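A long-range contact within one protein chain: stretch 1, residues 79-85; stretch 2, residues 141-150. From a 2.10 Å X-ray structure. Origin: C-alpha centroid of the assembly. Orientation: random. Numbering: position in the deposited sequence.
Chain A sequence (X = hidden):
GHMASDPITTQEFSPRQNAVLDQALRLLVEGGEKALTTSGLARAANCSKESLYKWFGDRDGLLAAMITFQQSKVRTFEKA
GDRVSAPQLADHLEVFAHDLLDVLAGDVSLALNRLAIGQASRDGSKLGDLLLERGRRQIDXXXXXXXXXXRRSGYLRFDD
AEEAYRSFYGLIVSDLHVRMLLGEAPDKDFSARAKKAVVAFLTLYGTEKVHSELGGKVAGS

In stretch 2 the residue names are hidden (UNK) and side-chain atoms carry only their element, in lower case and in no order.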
ATOM      1  N   LYS A  79     -14.073   9.044 -21.107  1.00 70.36           N
ATOM      2  CA  LYS A  79     -14.396   7.747 -21.708  1.00 70.12           C
ATOM      3  C   LYS A  79     -13.335   7.397 -22.744  1.00 70.04           C
ATOM      4  O   LYS A  79     -13.128   8.142 -23.709  1.00 69.99           O
ATOM      5  CB  LYS A  79     -15.783   7.761 -22.374  1.00 70.06           C
ATOM      6  CG  LYS A  79     -16.936   7.164 -21.537  1.00 69.90           C
ATOM      7  CD  LYS A  79     -18.087   6.696 -22.555  1.00 69.29           C
ATOM      8  CE  LYS A  79     -19.456   6.708 -21.858  1.00 68.76           C
ATOM      9  NZ  LYS A  79     -19.552   5.498 -20.759  1.00 67.74           N
ATOM     10  N   ALA A  80     -12.651   6.276 -22.519  1.00 69.94           N
ATOM     11  CA  ALA A  80     -11.622   5.786 -23.438  1.00 69.73           C
ATOM     12  C   ALA A  80     -12.235   5.448 -24.792  1.00 69.60           C
ATOM     13  O   ALA A  80     -13.209   4.692 -24.869  1.00 69.57           O
ATOM     14  CB  ALA A  80     -10.916   4.577 -22.849  1.00 69.72           C
ATOM     15  N   GLY A  81     -11.666   6.025 -25.850  1.00 69.41           N
ATOM     16  CA  GLY A  81     -12.208   5.877 -27.203  1.00 69.11           C
ATOM     17  C   GLY A  81     -12.152   4.440 -27.672  1.00 68.62           C
ATOM     18  O   GLY A  81     -11.208   3.723 -27.353  1.00 68.95           O
ATOM     19  N   ASP A  82     -13.168   4.024 -28.423  1.00 68.04           N
ATOM     20  CA  ASP A  82     -13.268   2.654 -28.932  1.00 67.02           C
ATOM     21  C   ASP A  82     -11.916   2.135 -29.428  1.00 65.70           C
ATOM     22  O   ASP A  82     -11.485   1.054 -29.028  1.00 65.64           O
ATOM     23  CB  ASP A  82     -14.337   2.569 -30.025  1.00 67.53           C
ATOM     24  CG  ASP A  82     -15.047   1.211 -30.060  1.00 69.02           C
ATOM     25  OD1 ASP A  82     -16.144   1.089 -29.454  1.00 68.97           O
ATOM     26  OD2 ASP A  82     -14.514   0.273 -30.708  1.00 70.60           O
ATOM     27  N   ARG A  83     -11.234   2.919 -30.264  1.00 63.84           N
ATOM     28  CA  ARG A  83      -9.967   2.471 -30.847  1.00 61.68           C
ATOM     29  C   ARG A  83      -8.830   3.504 -30.835  1.00 59.69           C
ATOM     30  O   ARG A  83      -9.072   4.715 -30.881  1.00 59.55           O
ATOM     31  CB  ARG A  83     -10.198   1.901 -32.239  1.00 61.76           C
ATOM     32  CG  ARG A  83     -10.856   0.518 -32.214  1.00 63.11           C
ATOM     33  CD  ARG A  83     -10.629  -0.254 -33.510  1.00 64.71           C
ATOM     34  NE  ARG A  83      -9.210  -0.232 -33.877  1.00 66.14           N
ATOM     35  CZ  ARG A  83      -8.577  -1.175 -34.573  1.00 65.61           C
ATOM     36  NH1 ARG A  83      -7.287  -1.021 -34.838  1.00 65.26           N
ATOM     37  NH2 ARG A  83      -9.210  -2.273 -34.980  1.00 64.41           N
ATOM     38  N   VAL A  84      -7.594   3.008 -30.762  1.00 56.67           N
ATOM     39  CA  VAL A  84      -6.414   3.871 -30.625  1.00 54.36           C
ATOM     40  C   VAL A  84      -5.263   3.397 -31.496  1.00 53.15           C
ATOM     41  O   VAL A  84      -5.209   2.234 -31.873  1.00 52.47           O
ATOM     42  CB  VAL A  84      -5.894   3.936 -29.136  1.00 54.08           C
ATOM     43  CG1 VAL A  84      -6.819   4.766 -28.250  1.00 53.35           C
ATOM     44  CG2 VAL A  84      -5.720   2.553 -28.576  1.00 53.47           C
ATOM     45  N   SER A  85      -4.348   4.309 -31.809  1.00 52.28           N
ATOM     46  CA  SER A  85      -3.062   3.957 -32.402  1.00 52.25           C
ATOM     47  C   SER A  85      -2.135   3.556 -31.261  1.00 52.01           C
ATOM     48  O   SER A  85      -2.439   3.827 -30.088  1.00 51.20           O
ATOM     49  CB  SER A  85      -2.454   5.162 -33.095  1.00 52.53           C
ATOM     50  OG  SER A  85      -2.273   6.232 -32.167  1.00 53.95           O
ATOM     51  N   UNK A 141     -12.246   2.479 -13.836  1.00 51.62           N
ATOM     52  CA  UNK A 141     -12.990   2.416 -15.104  1.00 51.68           C
ATOM     53  C   UNK A 141     -12.138   3.021 -16.226  1.00 51.12           C
ATOM     54  O   UNK A 141     -12.132   2.505 -17.336  1.00 50.33           O
ATOM     55  n   UNK A 141     -17.827   2.246 -16.459  1.00 54.93           N
ATOM     56  n   UNK A 141     -19.556   0.713 -16.324  1.00 56.05           N
ATOM     57  n   UNK A 141     -18.478   1.370 -14.405  1.00 56.81           N
ATOM     58  c   UNK A 141     -16.774   3.103 -15.905  1.00 53.42           C
ATOM     59  c   UNK A 141     -15.431   2.385 -15.872  1.00 53.72           C
ATOM     60  c   UNK A 141     -14.368   3.092 -15.011  1.00 51.67           C
ATOM     61  c   UNK A 141     -18.621   1.449 -15.729  1.00 55.75           C
ATOM     62  N   UNK A 142     -11.409   4.101 -15.918  1.00 50.08           N
ATOM     63  CA  UNK A 142     -10.436   4.677 -16.845  1.00 50.05           C
ATOM     64  C   UNK A 142      -9.463   3.582 -17.328  1.00 49.34           C
ATOM     65  O   UNK A 142      -9.356   3.329 -18.516  1.00 49.49           O
ATOM     66  n   UNK A 142      -8.634   6.798 -19.467  1.00 56.12           N
ATOM     67  c   UNK A 142      -8.213   6.400 -18.115  1.00 56.58           C
ATOM     68  n   UNK A 142      -7.163   8.553 -19.661  1.00 58.50           N
ATOM     69  n   UNK A 142      -8.580   8.064 -21.389  1.00 54.21           N
ATOM     70  c   UNK A 142      -8.120   7.803 -20.172  1.00 55.97           C
ATOM     71  c   UNK A 142      -9.167   6.908 -17.061  1.00 53.03           C
ATOM     72  c   UNK A 142      -9.656   5.802 -16.164  1.00 50.15           C
ATOM     73  N   UNK A 143      -8.820   2.907 -16.386  1.00 48.18           N
ATOM     74  CA  UNK A 143      -7.776   1.966 -16.664  1.00 48.75           C
ATOM     75  C   UNK A 143      -8.265   0.790 -17.507  1.00 48.77           C
ATOM     76  O   UNK A 143      -7.615   0.442 -18.491  1.00 47.84           O
ATOM     77  c   UNK A 143      -7.126   1.495 -15.360  1.00 47.43           C
ATOM     78  N   UNK A 144      -9.431   0.239 -17.147  1.00 48.68           N
ATOM     79  CA  UNK A 144     -10.035  -0.884 -17.878  1.00 49.40           C
ATOM     80  C   UNK A 144     -10.442  -0.458 -19.275  1.00 48.44           C
ATOM     81  O   UNK A 144     -10.263  -1.219 -20.222  1.00 48.09           O
ATOM     82  n   UNK A 144     -11.585  -3.368 -12.628  1.00 58.77           N
ATOM     83  c   UNK A 144     -11.283  -1.424 -17.172  1.00 49.23           C
ATOM     84  n   UNK A 144     -12.990  -1.791 -11.744  1.00 59.50           N
ATOM     85  c   UNK A 144     -11.084  -1.871 -15.747  1.00 51.60           C
ATOM     86  c   UNK A 144     -12.477  -2.391 -12.799  1.00 58.31           C
ATOM     87  n   UNK A 144     -12.866  -1.993 -14.012  1.00 58.53           N
ATOM     88  c   UNK A 144     -12.387  -2.547 -15.276  1.00 55.14           C
ATOM     89  N   UNK A 145     -11.014   0.743 -19.376  1.00 47.71           N
ATOM     90  CA  UNK A 145     -11.369   1.350 -20.673  1.00 47.89           C
ATOM     91  C   UNK A 145     -10.175   1.425 -21.618  1.00 47.73           C
ATOM     92  O   UNK A 145     -10.235   0.996 -22.763  1.00 47.71           O
ATOM     93  N   UNK A 146      -9.073   1.938 -21.107  1.00 47.85           N
ATOM     94  CA  UNK A 146      -7.784   1.991 -21.804  1.00 48.28           C
ATOM     95  C   UNK A 146      -7.213   0.619 -22.198  1.00 48.49           C
ATOM     96  O   UNK A 146      -6.752   0.422 -23.307  1.00 49.07           O
ATOM     97  c   UNK A 146      -5.439   4.638 -20.200  1.00 46.94           C
ATOM     98  c   UNK A 146      -6.671   4.632 -22.417  1.00 48.51           C
ATOM     99  c   UNK A 146      -6.802   2.674 -20.872  1.00 47.86           C
ATOM    100  c   UNK A 146      -5.934   3.789 -21.395  1.00 49.90           C
ATOM    101  N   UNK A 147      -7.246  -0.327 -21.266  1.00 48.12           N
ATOM    102  CA  UNK A 147      -6.729  -1.650 -21.465  1.00 47.17           C
ATOM    103  C   UNK A 147      -7.591  -2.374 -22.497  1.00 48.06           C
ATOM    104  O   UNK A 147      -7.069  -3.076 -23.370  1.00 48.40           O
ATOM    105  c   UNK A 147      -6.637  -2.395 -20.110  1.00 46.94           C
ATOM    106  c   UNK A 147      -5.350  -2.468 -17.845  1.00 45.37           C
ATOM    107  c   UNK A 147      -6.272  -3.869 -20.293  1.00 46.59           C
ATOM    108  c   UNK A 147      -5.578  -1.722 -19.205  1.00 46.08           C
ATOM    109  N   UNK A 148      -8.903  -2.199 -22.411  1.00 48.82           N
ATOM    110  CA  UNK A 148      -9.814  -2.731 -23.423  1.00 49.64           C
ATOM    111  C   UNK A 148      -9.558  -2.123 -24.817  1.00 50.15           C
ATOM    112  O   UNK A 148      -9.450  -2.854 -25.799  1.00 49.80           O
ATOM    113  c   UNK A 148     -12.337  -3.186 -23.810  1.00 53.15           C
ATOM    114  c   UNK A 148     -11.267  -2.547 -22.954  1.00 49.96           C
ATOM    115  o   UNK A 148     -12.408  -4.871 -25.447  1.00 58.31           O
ATOM    116  o   UNK A 148     -11.220  -5.302 -23.673  1.00 58.52           O
ATOM    117  c   UNK A 148     -11.947  -4.548 -24.345  1.00 55.21           C
ATOM    118  N   UNK A 149      -9.454  -0.798 -24.900  1.00 50.69           N
ATOM    119  CA  UNK A 149      -9.078  -0.120 -26.160  1.00 52.14           C
ATOM    120  C   UNK A 149      -7.759  -0.646 -26.777  1.00 53.42           C
ATOM    121  O   UNK A 149      -7.707  -0.869 -27.991  1.00 53.60           O
ATOM    122  c   UNK A 149      -8.992   1.390 -25.955  1.00 52.41           C
ATOM    123  N   UNK A 150      -6.723  -0.841 -25.940  1.00 53.50           N
ATOM    124  CA  UNK A 150      -5.480  -1.483 -26.344  1.00 55.22           C
ATOM    125  C   UNK A 150      -5.622  -2.904 -26.872  1.00 56.83           C
ATOM    126  O   UNK A 150      -5.054  -3.252 -27.922  1.00 57.03           O
TER

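Position 141 carries three carbons, a nitrogen, and a carbon bearing two more nitrogens, an unbranched chain ending in a guanidinium; it makes no contact with stretch 1, and the residue is Arg141. Position 142 has the same seven atoms, again three carbons leading to a guanidinium. Its CA-to-CB bond points sideways, but the end of the chain comes nearer to the loop, where a terminal nitrogen lies 4.3 Å from Ala80 CA. This is Arg142, and Ala80 CA sits at the edge of its guanidinium, near the plane of the group.

At position 143 a single carbon points away from the loop, as expected for Ala143. Position 144 again shows three carbons, a nitrogen and a carbon with two further nitrogens; its end leads away from stretch 1, and it is Arg144.

Position 145 has no side-chain atoms and is therefore Gly145. Its CA is 5.2 Å from Ala80 CA, and its backbone C is 3.5 Å from Ala80 CB. A CB here would point toward the loop and fall only 3.2 Å from Ala80 CB, a tight fit, so the bare backbone leaves space for the methyl group.

Position 146 holds four carbons forked at the second, the pattern of leucine. The chain starts away from the loop, yet its end turns back to place one terminal carbon 4.3 Å from Ala80 CB. In Leu146 this carbon is CD1, and the pair forms an apolar contact.

Four carbons also occur at position 147, but here the fork is at the first and one arm is two carbons long; this is Ile147, out of reach of stretch 1. Position 148 has three carbons, the third carrying two oxygens. That carboxylate identifies Glu148, which does not touch the loop.

The single carbon at position 149 points toward stretch 1 and marks Ala149. Its CB lies 3.5 Å from Gly81 O and 4.4 Å from Val84 CG2. Position 150, without side-chain atoms, is Gly150; its N is 4.4 Å from Val84 CG2.

The contact is small, burying 283 Å² in total, and no hydrogen bond crosses it. Backbone bonds such as Gly145 N to Arg141 O and Ala149 N to Gly145 O, both 2.9 Å, satisfy these helix groups internally, leaving packing to join the surfaces. Ala80 settles against the helix at Gly145, while Ala149, one turn later, meets the loop backbone and Val84. Small residues thus allow the irregular segment to approach the helix closely.

Stretch 2, residues 141-150: RRARGLIEAG
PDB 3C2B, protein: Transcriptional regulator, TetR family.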